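Local coordinates for AfJAMM (Archaeoglobus fulgidus, PDB 1R5X), which is probably a zinc metallopeptidase of the JAMM (JAB/MPN) family, related to the proteasome subunit Rpn11 and the signalosome subunit Csn5, at residues Pro32-Ala37 with Thr77-Pro82. Numbering follows the deposited sequence.
Sequences PDEFIA and TVHSHP. With ZN (zinc ion), chain C.
Glu34 sets OE2 at the edge of the His81 ring, near its plane and 3.2 Å from CD2, with carboxylate and imidazole only 14° from coplanar; its OE1 lies more distantly at the edge of the His79 ring. Both rings turn NE2 to the zinc ion, each at 2.0 Å, and Asp92 is the third protein ligand; His81 ND1 is hydrogen-bonded to Ser85 O. The Phe35 ring swings to the other side, its CG anti to the backbone N (chi1 157°), where CE2 meets Val78 CG1 at 3.9 Å against helix 17-30. Val78 CG1 also touches Ala37 CB. Antiparallel pairing joins Ala37 and Val78 by two backbone bonds and continues to Ser80, whose N donates to Phe35 O; beyond it the side chain takes over, Ser80 OG accepting a hydrogen bond from Phe35 N (2.9 Å, 161°) and sharing water 1 with Asp33 O. With an alanine in place of this serine, Phe35 N-H would probably lose its acceptor and water 1 a partner, the backbone before Phe35 being less firmly fixed. The His-Ser-His strand end with Asp92 is the JAMM zinc site; Glu34 OE2, about 4.5 Å from the zinc ion, lies where the general-base glutamate is placed in JAMM relatives, consistent with that role.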
ATOM      1  N   PRO A  32      16.772  -4.784   1.490  1.00 24.81           N
ATOM      2  CA  PRO A  32      16.774  -3.317   1.569  1.00 25.35           C
ATOM      3  C   PRO A  32      16.256  -2.547   0.353  1.00 26.94           C
ATOM      4  O   PRO A  32      16.332  -1.311   0.313  1.00 26.31           O
ATOM      5  CB  PRO A  32      18.236  -3.002   1.834  1.00 26.18           C
ATOM      6  CG  PRO A  32      18.920  -4.005   0.968  1.00 23.76           C
ATOM      7  CD  PRO A  32      18.136  -5.280   1.214  1.00 26.01           C
ATOM      8  N   ASP A  33      15.752  -3.266  -0.639  1.00 28.60           N
ATOM      9  CA  ASP A  33      15.220  -2.622  -1.832  1.00 31.10           C
ATOM     10  C   ASP A  33      13.733  -2.354  -1.649  1.00 31.87           C
ATOM     11  O   ASP A  33      13.102  -2.892  -0.740  1.00 33.21           O
ATOM     12  CB  ASP A  33      15.466  -3.507  -3.057  1.00 31.19           C
ATOM     13  CG  ASP A  33      16.946  -3.760  -3.294  1.00 32.64           C
ATOM     14  OD1 ASP A  33      17.710  -2.777  -3.329  1.00 31.96           O
ATOM     15  OD2 ASP A  33      17.351  -4.929  -3.438  1.00 35.90           O
ATOM     16  N   GLU A  34      13.171  -1.515  -2.506  1.00 32.55           N
ATOM     17  CA  GLU A  34      11.761  -1.191  -2.393  1.00 32.20           C
ATOM     18  C   GLU A  34      10.863  -2.178  -3.111  1.00 30.71           C
ATOM     19  O   GLU A  34      11.182  -2.666  -4.191  1.00 30.56           O
ATOM     20  CB  GLU A  34      11.493   0.221  -2.915  1.00 33.38           C
ATOM     21  CG  GLU A  34      12.312   1.282  -2.208  1.00 39.62           C
ATOM     22  CD  GLU A  34      11.814   2.689  -2.476  1.00 42.11           C
ATOM     23  OE1 GLU A  34      11.639   3.048  -3.658  1.00 43.47           O
ATOM     24  OE2 GLU A  34      11.606   3.438  -1.497  1.00 44.26           O
ATOM     25  N   PHE A  35       9.739  -2.479  -2.482  1.00 28.84           N
ATOM     26  CA  PHE A  35       8.758  -3.379  -3.055  1.00 28.35           C
ATOM     27  C   PHE A  35       7.647  -2.501  -3.643  1.00 26.44           C
ATOM     28  O   PHE A  35       7.245  -1.518  -3.029  1.00 26.02           O
ATOM     29  CB  PHE A  35       8.196  -4.285  -1.955  1.00 28.64           C
ATOM     30  CG  PHE A  35       6.847  -4.859  -2.268  1.00 27.17           C
ATOM     31  CD1 PHE A  35       6.687  -5.793  -3.287  1.00 29.46           C
ATOM     32  CD2 PHE A  35       5.732  -4.460  -1.542  1.00 27.82           C
ATOM     33  CE1 PHE A  35       5.420  -6.320  -3.578  1.00 31.04           C
ATOM     34  CE2 PHE A  35       4.468  -4.975  -1.820  1.00 26.49           C
ATOM     35  CZ  PHE A  35       4.310  -5.906  -2.838  1.00 28.72           C
ATOM     36  N   ILE A  36       7.171  -2.833  -4.835  1.00 24.62           N
ATOM     37  CA  ILE A  36       6.081  -2.068  -5.438  1.00 25.47           C
ATOM     38  C   ILE A  36       5.102  -2.988  -6.161  1.00 23.04           C
ATOM     39  O   ILE A  36       5.498  -3.943  -6.828  1.00 23.70           O
ATOM     40  CB  ILE A  36       6.588  -1.006  -6.438  1.00 27.38           C
ATOM     41  CG1 ILE A  36       5.394  -0.189  -6.945  1.00 28.77           C
ATOM     42  CG2 ILE A  36       7.310  -1.681  -7.603  1.00 29.38           C
ATOM     43  CD1 ILE A  36       5.758   1.051  -7.712  1.00 33.16           C
ATOM     44  N   ALA A  37       3.819  -2.697  -6.025  1.00 21.70           N
ATOM     45  CA  ALA A  37       2.798  -3.514  -6.659  1.00 20.19           C
ATOM     46  C   ALA A  37       1.471  -2.775  -6.726  1.00 20.96           C
ATOM     47  O   ALA A  37       1.320  -1.675  -6.181  1.00 20.50           O
ATOM     48  CB  ALA A  37       2.635  -4.827  -5.886  1.00 18.69           C
ATOM     49  N   THR A  77      -2.023   1.574  -5.314  1.00 23.93           N
ATOM     50  CA  THR A  77      -0.685   1.023  -5.275  1.00 23.53           C
ATOM     51  C   THR A  77      -0.175   0.834  -3.869  1.00 22.95           C
ATOM     52  O   THR A  77      -0.745   1.327  -2.904  1.00 23.13           O
ATOM     53  CB  THR A  77       0.328   1.938  -5.985  1.00 25.91           C
ATOM     54  OG1 THR A  77       0.546   3.117  -5.192  1.00 28.78           O
ATOM     55  CG2 THR A  77      -0.187   2.346  -7.351  1.00 29.77           C
ATOM     56  N   VAL A  78       0.922   0.105  -3.781  1.00 23.62           N
ATOM     57  CA  VAL A  78       1.580  -0.156  -2.531  1.00 23.71           C
ATOM     58  C   VAL A  78       3.074  -0.233  -2.830  1.00 25.56           C
ATOM     59  O   VAL A  78       3.496  -0.760  -3.861  1.00 25.88           O
ATOM     60  CB  VAL A  78       1.119  -1.492  -1.915  1.00 23.36           C
ATOM     61  CG1 VAL A  78       1.480  -2.654  -2.842  1.00 24.41           C
ATOM     62  CG2 VAL A  78       1.763  -1.680  -0.571  1.00 21.81           C
ATOM     63  N   HIS A  79       3.877   0.335  -1.944  1.00 27.41           N
ATOM     64  CA  HIS A  79       5.313   0.248  -2.109  1.00 29.36           C
ATOM     65  C   HIS A  79       5.959   0.501  -0.766  1.00 28.24           C
ATOM     66  O   HIS A  79       5.336   1.054   0.132  1.00 26.50           O
ATOM     67  CB  HIS A  79       5.820   1.191  -3.210  1.00 33.90           C
ATOM     68  CG  HIS A  79       6.117   2.576  -2.751  1.00 37.71           C
ATOM     69  ND1 HIS A  79       5.168   3.413  -2.208  1.00 39.60           N
ATOM     70  CD2 HIS A  79       7.271   3.278  -2.774  1.00 39.55           C
ATOM     71  CE1 HIS A  79       5.726   4.573  -1.915  1.00 41.43           C
ATOM     72  NE2 HIS A  79       7.003   4.516  -2.250  1.00 41.96           N
ATOM     73  N   SER A  80       7.200   0.068  -0.613  1.00 26.45           N
ATOM     74  CA  SER A  80       7.874   0.215   0.666  1.00 28.33           C
ATOM     75  C   SER A  80       9.094   1.113   0.679  1.00 27.92           C
ATOM     76  O   SER A  80       9.607   1.517  -0.360  1.00 25.76           O
ATOM     77  CB  SER A  80       8.226  -1.175   1.202  1.00 26.50           C
ATOM     78  OG  SER A  80       9.019  -1.882   0.266  1.00 31.23           O
ATOM     79  N   HIS A  81       9.529   1.405   1.899  1.00 28.68           N
ATOM     80  CA  HIS A  81      10.687   2.246   2.182  1.00 27.70           C
ATOM     81  C   HIS A  81      11.557   1.499   3.183  1.00 28.58           C
ATOM     82  O   HIS A  81      11.068   1.055   4.224  1.00 28.21           O
ATOM     83  CB  HIS A  81      10.240   3.549   2.825  1.00 26.54           C
ATOM     84  CG  HIS A  81       9.540   4.484   1.892  1.00 27.97           C
ATOM     85  ND1 HIS A  81       8.852   5.595   2.334  1.00 27.48           N
ATOM     86  CD2 HIS A  81       9.442   4.493   0.542  1.00 27.59           C
ATOM     87  CE1 HIS A  81       8.360   6.247   1.296  1.00 28.31           C
ATOM     88  NE2 HIS A  81       8.702   5.598   0.198  1.00 28.10           N
ATOM     89  N   PRO A  82      12.859   1.374   2.900  1.00 30.73           N
ATOM     90  CA  PRO A  82      13.779   0.669   3.798  1.00 30.95           C
ATOM     91  C   PRO A  82      14.104   1.411   5.102  1.00 34.04           C
ATOM     92  O   PRO A  82      14.937   0.959   5.891  1.00 33.32           O
ATOM     93  CB  PRO A  82      15.000   0.455   2.921  1.00 30.93           C
ATOM     94  CG  PRO A  82      15.001   1.683   2.065  1.00 30.45           C
ATOM     95  CD  PRO A  82      13.551   1.815   1.677  1.00 30.49           C
TER
HETATM   96 ZN    ZN C 122       8.048   6.139  -1.587  1.00 55.82          ZN
HETATM   97  O   HOH W   1      11.543  -1.146   1.472  1.00 26.98           O